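TRAP-type transporter, periplasmic component (Cupriavidus necator, PDB 4P8B) binds (S)-2-acetolactate and, as a periplasmic solute-binding protein of a TRAP transporter, probably delivers it to its membrane partner for uptake. Local coordinates at residues A[51-64]-A[260-274]. Sequence-based numbering, arbitrary orientation.
Sequences IWADLVKQRTNGRI and DREIVKQAAVDAGKQ
Trp52 lies across helix 260-274 and fills a hole lined by Val264, Ala267, Ala268 and Ala271. Its CG stands anti to the backbone N (chi1 -173°), which carries the indole over the neighbouring helix. Ala268 CB makes a CH-pi contact with one face, 3.9 Å from the centroid of the five-membered ring of Trp52, while Ala267 CB meets the ring edge. Trp52 NE1 gives a hydrogen bond of 3.1 Å to Val264 O. That oxygen already accepts the helical bond from Ala268 N; indole and amide approach the carbonyl from either side of its plane.

Ala267 is the knob going the other way, held among Trp52, Leu55, Val56 and Arg59, with Ala267 CB 3.7 Å from Val56 CG2. Farther along, Val264 CG2 touches both Val56 CG1 and Ile64 CD1.

Two salt bridges differ in shape. Arg63 and Asp260 pair end-on, NH1 to OD2 and NH2 to OD1, their planes only 19° apart; Tyr29 OH also binds Asp260 OD2. The extended Arg59 instead brings NH1 and NH2 to the single atom Asp270 OD2, on its anti side but tilted out of the carboxylate plane. Arg59 NH1 is 2.8 Å from Asp270 OD2. A water links Arg59 NH1 to Ile263 O, and Gln266 NE2 donates a hydrogen bond to Asp270 OD1 from above the carboxylate plane.

The axes of segments 51-59 and 260-274 run roughly antiparallel, 8.5 Å apart at closest approach. Helices 44-59 and 258-279 pack on the five-stranded mixed sheet, where Trp52 meets Phe246 edge-to-face and touches Leu147 and Met35. Small alanines admit the indole, a main-chain carbonyl satisfies its N-H, and ion pairs join Arg63 to Asp260 beyond the helix end and Arg59 to Asp270 beside Leu55: plain packing away from the acetolactate pocket.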
loop_
_atom_site.group_PDB
_atom_site.type_symbol
_atom_site.label_atom_id
_atom_site.label_comp_id
_atom_site.label_asym_id
_atom_site.label_seq_id
_atom_site.Cartn_x
_atom_site.Cartn_y
_atom_site.Cartn_z
ATOM N N ILE A 51 7.302 -14.379 6.555
ATOM C CA ILE A 51 6.656 -15.065 7.674
ATOM C C ILE A 51 5.587 -16.012 7.143
ATOM O O ILE A 51 5.474 -17.158 7.597
ATOM C CB ILE A 51 6.032 -14.057 8.662
ATOM C CG1 ILE A 51 7.139 -13.260 9.359
ATOM C CG2 ILE A 51 5.132 -14.754 9.697
ATOM C CD1 ILE A 51 6.667 -12.008 10.103
ATOM N N TRP A 52 4.815 -15.563 6.162
ATOM C CA TRP A 52 3.775 -16.401 5.588
ATOM C C TRP A 52 4.407 -17.657 5.002
ATOM O O TRP A 52 3.958 -18.779 5.270
ATOM C CB TRP A 52 3.041 -15.623 4.501
ATOM C CG TRP A 52 1.836 -16.319 3.937
ATOM C CD1 TRP A 52 1.122 -17.350 4.492
ATOM C CD2 TRP A 52 1.208 -16.020 2.694
ATOM N NE1 TRP A 52 0.078 -17.696 3.658
ATOM C CE2 TRP A 52 0.113 -16.897 2.546
ATOM C CE3 TRP A 52 1.461 -15.083 1.685
ATOM C CZ2 TRP A 52 -0.725 -16.858 1.438
ATOM C CZ3 TRP A 52 0.626 -15.046 0.590
ATOM C CH2 TRP A 52 -0.465 -15.919 0.478
ATOM N N ALA A 53 5.441 -17.477 4.195
ATOM C CA ALA A 53 6.093 -18.609 3.543
ATOM C C ALA A 53 6.654 -19.583 4.565
ATOM O O ALA A 53 6.476 -20.804 4.422
ATOM C CB ALA A 53 7.186 -18.097 2.624
ATOM N N ASP A 54 7.308 -19.068 5.602
ATOM C CA ASP A 54 7.920 -19.912 6.631
ATOM C C ASP A 54 6.839 -20.676 7.385
ATOM O O ASP A 54 6.990 -21.872 7.661
ATOM C CB ASP A 54 8.768 -19.104 7.625
ATOM C CG ASP A 54 10.005 -18.478 6.996
ATOM O OD1 ASP A 54 10.354 -18.839 5.857
ATOM O OD2 ASP A 54 10.642 -17.629 7.660
ATOM N N LEU A 55 5.729 -20.025 7.715
ATOM C CA LEU A 55 4.694 -20.714 8.475
ATOM C C LEU A 55 4.035 -21.800 7.638
ATOM O O LEU A 55 3.702 -22.870 8.151
ATOM C CB LEU A 55 3.632 -19.730 8.954
ATOM C CG LEU A 55 4.036 -18.760 10.063
ATOM C CD1 LEU A 55 2.873 -17.813 10.376
ATOM C CD2 LEU A 55 4.470 -19.483 11.335
ATOM N N VAL A 56 3.825 -21.541 6.354
ATOM C CA VAL A 56 3.209 -22.534 5.480
ATOM C C VAL A 56 4.081 -23.767 5.365
ATOM O O VAL A 56 3.592 -24.900 5.465
ATOM C CB VAL A 56 2.939 -21.973 4.079
ATOM C CG1 VAL A 56 2.627 -23.106 3.111
ATOM C CG2 VAL A 56 1.808 -20.942 4.129
ATOM N N LYS A 57 5.373 -23.561 5.175
ATOM C CA LYS A 57 6.293 -24.677 5.060
ATOM C C LYS A 57 6.252 -25.484 6.339
ATOM O O LYS A 57 6.076 -26.707 6.298
ATOM C CB LYS A 57 7.700 -24.165 4.789
ATOM C CG LYS A 57 8.652 -25.280 4.381
ATOM C CD LYS A 57 9.920 -24.704 3.791
ATOM C CE LYS A 57 10.990 -24.566 4.851
ATOM N NZ LYS A 57 11.722 -25.853 5.008
ATOM N N GLN A 58 6.421 -24.816 7.470
ATOM C CA GLN A 58 6.423 -25.457 8.777
ATOM C C GLN A 58 5.164 -26.282 9.011
ATOM O O GLN A 58 5.249 -27.438 9.416
ATOM C CB GLN A 58 6.563 -24.394 9.869
ATOM C CG GLN A 58 6.597 -24.949 11.288
ATOM C CD GLN A 58 7.024 -23.911 12.315
ATOM O OE1 GLN A 58 7.232 -22.740 11.988
ATOM N NE2 GLN A 58 7.151 -24.338 13.569
ATOM N N ARG A 59 4.002 -25.703 8.727
ATOM C CA ARG A 59 2.715 -26.297 9.101
ATOM C C ARG A 59 2.187 -27.295 8.074
ATOM O O ARG A 59 1.199 -28.007 8.335
ATOM C CB ARG A 59 1.693 -25.174 9.337
ATOM C CG ARG A 59 2.059 -24.278 10.514
ATOM C CD ARG A 59 1.099 -23.102 10.642
ATOM N NE ARG A 59 1.475 -22.195 11.728
ATOM C CZ ARG A 59 0.858 -21.042 12.011
ATOM N NH1 ARG A 59 -0.187 -20.632 11.299
ATOM N NH2 ARG A 59 1.282 -20.307 13.023
ATOM N N THR A 60 2.834 -27.369 6.918
ATOM C CA THR A 60 2.528 -28.420 5.947
ATOM C C THR A 60 3.585 -29.515 5.934
ATOM O O THR A 60 3.652 -30.296 4.987
ATOM C CB THR A 60 2.392 -27.886 4.515
ATOM O OG1 THR A 60 3.642 -27.319 4.077
ATOM C CG2 THR A 60 1.279 -26.848 4.454
ATOM N N ASN A 61 4.424 -29.539 6.961
ATOM C CA ASN A 61 5.449 -30.573 7.062
ATOM C C ASN A 61 6.433 -30.498 5.900
ATOM O O ASN A 61 7.084 -31.485 5.563
ATOM C CB ASN A 61 4.802 -31.972 7.113
ATOM C CG ASN A 61 4.013 -32.216 8.397
ATOM O OD1 ASN A 61 4.408 -31.770 9.473
ATOM N ND2 ASN A 61 2.907 -32.977 8.293
ATOM N N GLY A 62 6.560 -29.323 5.284
ATOM C CA GLY A 62 7.485 -29.158 4.180
ATOM C C GLY A 62 6.856 -29.396 2.820
ATOM O O GLY A 62 7.531 -29.302 1.798
ATOM N N ARG A 63 5.563 -29.706 2.792
ATOM C CA ARG A 63 4.920 -30.062 1.538
ATOM C C ARG A 63 4.715 -28.875 0.623
ATOM O O ARG A 63 4.843 -28.992 -0.587
ATOM C CB ARG A 63 3.584 -30.759 1.786
ATOM C CG ARG A 63 3.759 -32.175 2.349
ATOM C CD ARG A 63 2.447 -32.923 2.495
ATOM N NE ARG A 63 1.563 -32.245 3.411
ATOM C CZ ARG A 63 0.535 -31.497 3.035
ATOM N NH1 ARG A 63 0.241 -31.356 1.742
ATOM N NH2 ARG A 63 -0.197 -30.889 3.951
ATOM N N ILE A 64 4.392 -27.722 1.193
ATOM C CA ILE A 64 4.239 -26.524 0.374
ATOM C C ILE A 64 5.434 -25.603 0.597
ATOM O O ILE A 64 5.606 -25.046 1.686
ATOM C CB ILE A 64 2.923 -25.792 0.653
ATOM C CG1 ILE A 64 1.734 -26.704 0.345
ATOM C CG2 ILE A 64 2.851 -24.514 -0.203
ATOM C CD1 ILE A 64 0.386 -26.070 0.610
ATOM N N ASP A 260 -5.176 -28.266 3.439
ATOM C CA ASP A 260 -4.010 -27.420 3.179
ATOM C C ASP A 260 -4.421 -25.978 2.950
ATOM O O ASP A 260 -3.709 -25.030 3.336
ATOM C CB ASP A 260 -3.248 -27.923 1.961
ATOM C CG ASP A 260 -2.384 -29.113 2.284
ATOM O OD1 ASP A 260 -2.072 -29.285 3.489
ATOM O OD2 ASP A 260 -2.014 -29.870 1.352
ATOM N N ARG A 261 -5.562 -25.790 2.306
ATOM C CA ARG A 261 -6.080 -24.451 2.112
ATOM C C ARG A 261 -6.256 -23.808 3.473
ATOM O O ARG A 261 -5.909 -22.641 3.658
ATOM C CB ARG A 261 -7.390 -24.478 1.319
ATOM C CG ARG A 261 -7.184 -24.922 -0.127
ATOM C CD ARG A 261 -8.477 -24.947 -0.903
ATOM N NE ARG A 261 -8.473 -26.028 -1.887
ATOM C CZ ARG A 261 -9.487 -26.853 -2.119
ATOM N NH1 ARG A 261 -10.625 -26.741 -1.444
ATOM N NH2 ARG A 261 -9.353 -27.798 -3.038
ATOM N N GLU A 262 -6.740 -24.564 4.448
ATOM C CA GLU A 262 -6.938 -24.030 5.791
ATOM C C GLU A 262 -5.621 -23.594 6.437
ATOM O O GLU A 262 -5.532 -22.521 7.047
ATOM C CB GLU A 262 -7.631 -25.064 6.681
ATOM C CG GLU A 262 -7.896 -24.550 8.067
ATOM C CD GLU A 262 -8.651 -23.242 8.049
ATOM O OE1 GLU A 262 -9.507 -23.072 7.153
ATOM O OE2 GLU A 262 -8.377 -22.376 8.910
ATOM N N ILE A 263 -4.591 -24.418 6.313
ATOM C CA ILE A 263 -3.271 -24.081 6.831
ATOM C C ILE A 263 -2.722 -22.795 6.196
ATOM O O ILE A 263 -2.234 -21.907 6.891
ATOM C CB ILE A 263 -2.285 -25.215 6.574
ATOM C CG1 ILE A 263 -2.731 -26.437 7.369
ATOM C CG2 ILE A 263 -0.871 -24.812 6.979
ATOM C CD1 ILE A 263 -2.299 -26.413 8.800
ATOM N N VAL A 264 -2.810 -22.699 4.878
ATOM C CA VAL A 264 -2.266 -21.549 4.168
ATOM C C VAL A 264 -3.013 -20.261 4.538
ATOM O O VAL A 264 -2.384 -19.207 4.722
ATOM C CB VAL A 264 -2.266 -21.784 2.645
ATOM C CG1 VAL A 264 -1.822 -20.512 1.909
ATOM C CG2 VAL A 264 -1.320 -22.928 2.296
ATOM N N LYS A 265 -4.333 -20.352 4.660
ATOM C CA LYS A 265 -5.161 -19.231 5.072
ATOM C C LYS A 265 -4.810 -18.799 6.481
ATOM O O LYS A 265 -4.580 -17.622 6.716
ATOM C CB LYS A 265 -6.644 -19.586 4.978
ATOM C CG LYS A 265 -7.567 -18.462 5.430
ATOM C CD LYS A 265 -8.999 -18.736 5.003
ATOM C CE LYS A 265 -9.901 -17.545 5.290
ATOM N NZ LYS A 265 -11.230 -17.669 4.622
ATOM N N GLN A 266 -4.747 -19.721 7.436
ATOM C CA GLN A 266 -4.423 -19.309 8.803
ATOM C C GLN A 266 -3.002 -18.735 8.887
ATOM O O GLN A 266 -2.726 -17.817 9.669
ATOM C CB GLN A 266 -4.594 -20.469 9.791
ATOM C CG GLN A 266 -4.373 -20.063 11.235
ATOM C CD GLN A 266 -5.384 -19.025 11.706
ATOM O OE1 GLN A 266 -6.586 -19.198 11.529
ATOM N NE2 GLN A 266 -4.896 -17.941 12.304
ATOM N N ALA A 267 -2.096 -19.269 8.084
ATOM C CA ALA A 267 -0.738 -18.753 8.053
ATOM C C ALA A 267 -0.722 -17.310 7.532
ATOM O O ALA A 267 0.018 -16.471 8.055
ATOM C CB ALA A 267 0.153 -19.642 7.208
ATOM N N ALA A 268 -1.552 -17.023 6.529
ATOM C CA ALA A 268 -1.694 -15.653 6.029
ATOM C C ALA A 268 -2.273 -14.721 7.107
ATOM O O ALA A 268 -1.822 -13.594 7.273
ATOM C CB ALA A 268 -2.566 -15.631 4.797
ATOM N N VAL A 269 -3.278 -15.200 7.839
ATOM C CA VAL A 269 -3.868 -14.408 8.917
ATOM C C VAL A 269 -2.835 -14.081 9.999
ATOM O O VAL A 269 -2.723 -12.932 10.433
ATOM C CB VAL A 269 -5.077 -15.159 9.511
ATOM C CG1 VAL A 269 -5.543 -14.527 10.838
ATOM C CG2 VAL A 269 -6.197 -15.183 8.480
ATOM N N ASP A 270 -2.057 -15.087 10.402
ATOM C CA ASP A 270 -0.997 -14.904 11.398
ATOM C C ASP A 270 0.093 -13.959 10.897
ATOM O O ASP A 270 0.538 -13.051 11.613
ATOM C CB ASP A 270 -0.362 -16.248 11.775
ATOM C CG ASP A 270 -1.312 -17.157 12.521
ATOM O OD1 ASP A 270 -2.372 -16.670 12.963
ATOM O OD2 ASP A 270 -0.997 -18.367 12.658
ATOM N N ALA A 271 0.506 -14.160 9.653
ATOM C CA ALA A 271 1.519 -13.284 9.057
ATOM C C ALA A 271 1.030 -11.844 8.942
ATOM O O ALA A 271 1.789 -10.903 9.177
ATOM C CB ALA A 271 1.912 -13.799 7.711
ATOM N N GLY A 272 -0.234 -11.668 8.564
ATOM C CA GLY A 272 -0.796 -10.343 8.401
ATOM C C GLY A 272 -0.824 -9.572 9.708
ATOM O O GLY A 272 -0.477 -8.386 9.742
ATOM N N LYS A 273 -1.208 -10.233 10.793
ATOM C CA LYS A 273 -1.230 -9.559 12.087
ATOM C C LYS A 273 0.168 -9.146 12.500
ATOM O O LYS A 273 0.369 -8.019 12.969
ATOM C CB LYS A 273 -1.848 -10.433 13.181
ATOM C CG LYS A 273 -3.356 -10.518 13.151
ATOM C CD LYS A 273 -3.897 -11.258 14.368
ATOM C CE LYS A 273 -3.529 -12.731 14.333
ATOM N NZ LYS A 273 -4.465 -13.538 15.164
ATOM N N GLN A 274 1.128 -10.050 12.357
ATOM C CA GLN A 274 2.517 -9.711 12.665
ATOM C C GLN A 274 2.997 -8.569 11.795
ATOM O O GLN A 274 3.672 -7.640 12.268
ATOM C CB GLN A 274 3.417 -10.925 12.469
ATOM C CG GLN A 274 3.241 -11.981 13.542
ATOM C CD GLN A 274 4.237 -13.101 13.405
ATOM O OE1 GLN A 274 5.431 -12.858 13.225
ATOM N NE2 GLN A 274 3.752 -14.335 13.439
HETATM O O HOH W 1 -1.766 -22.259 9.486
#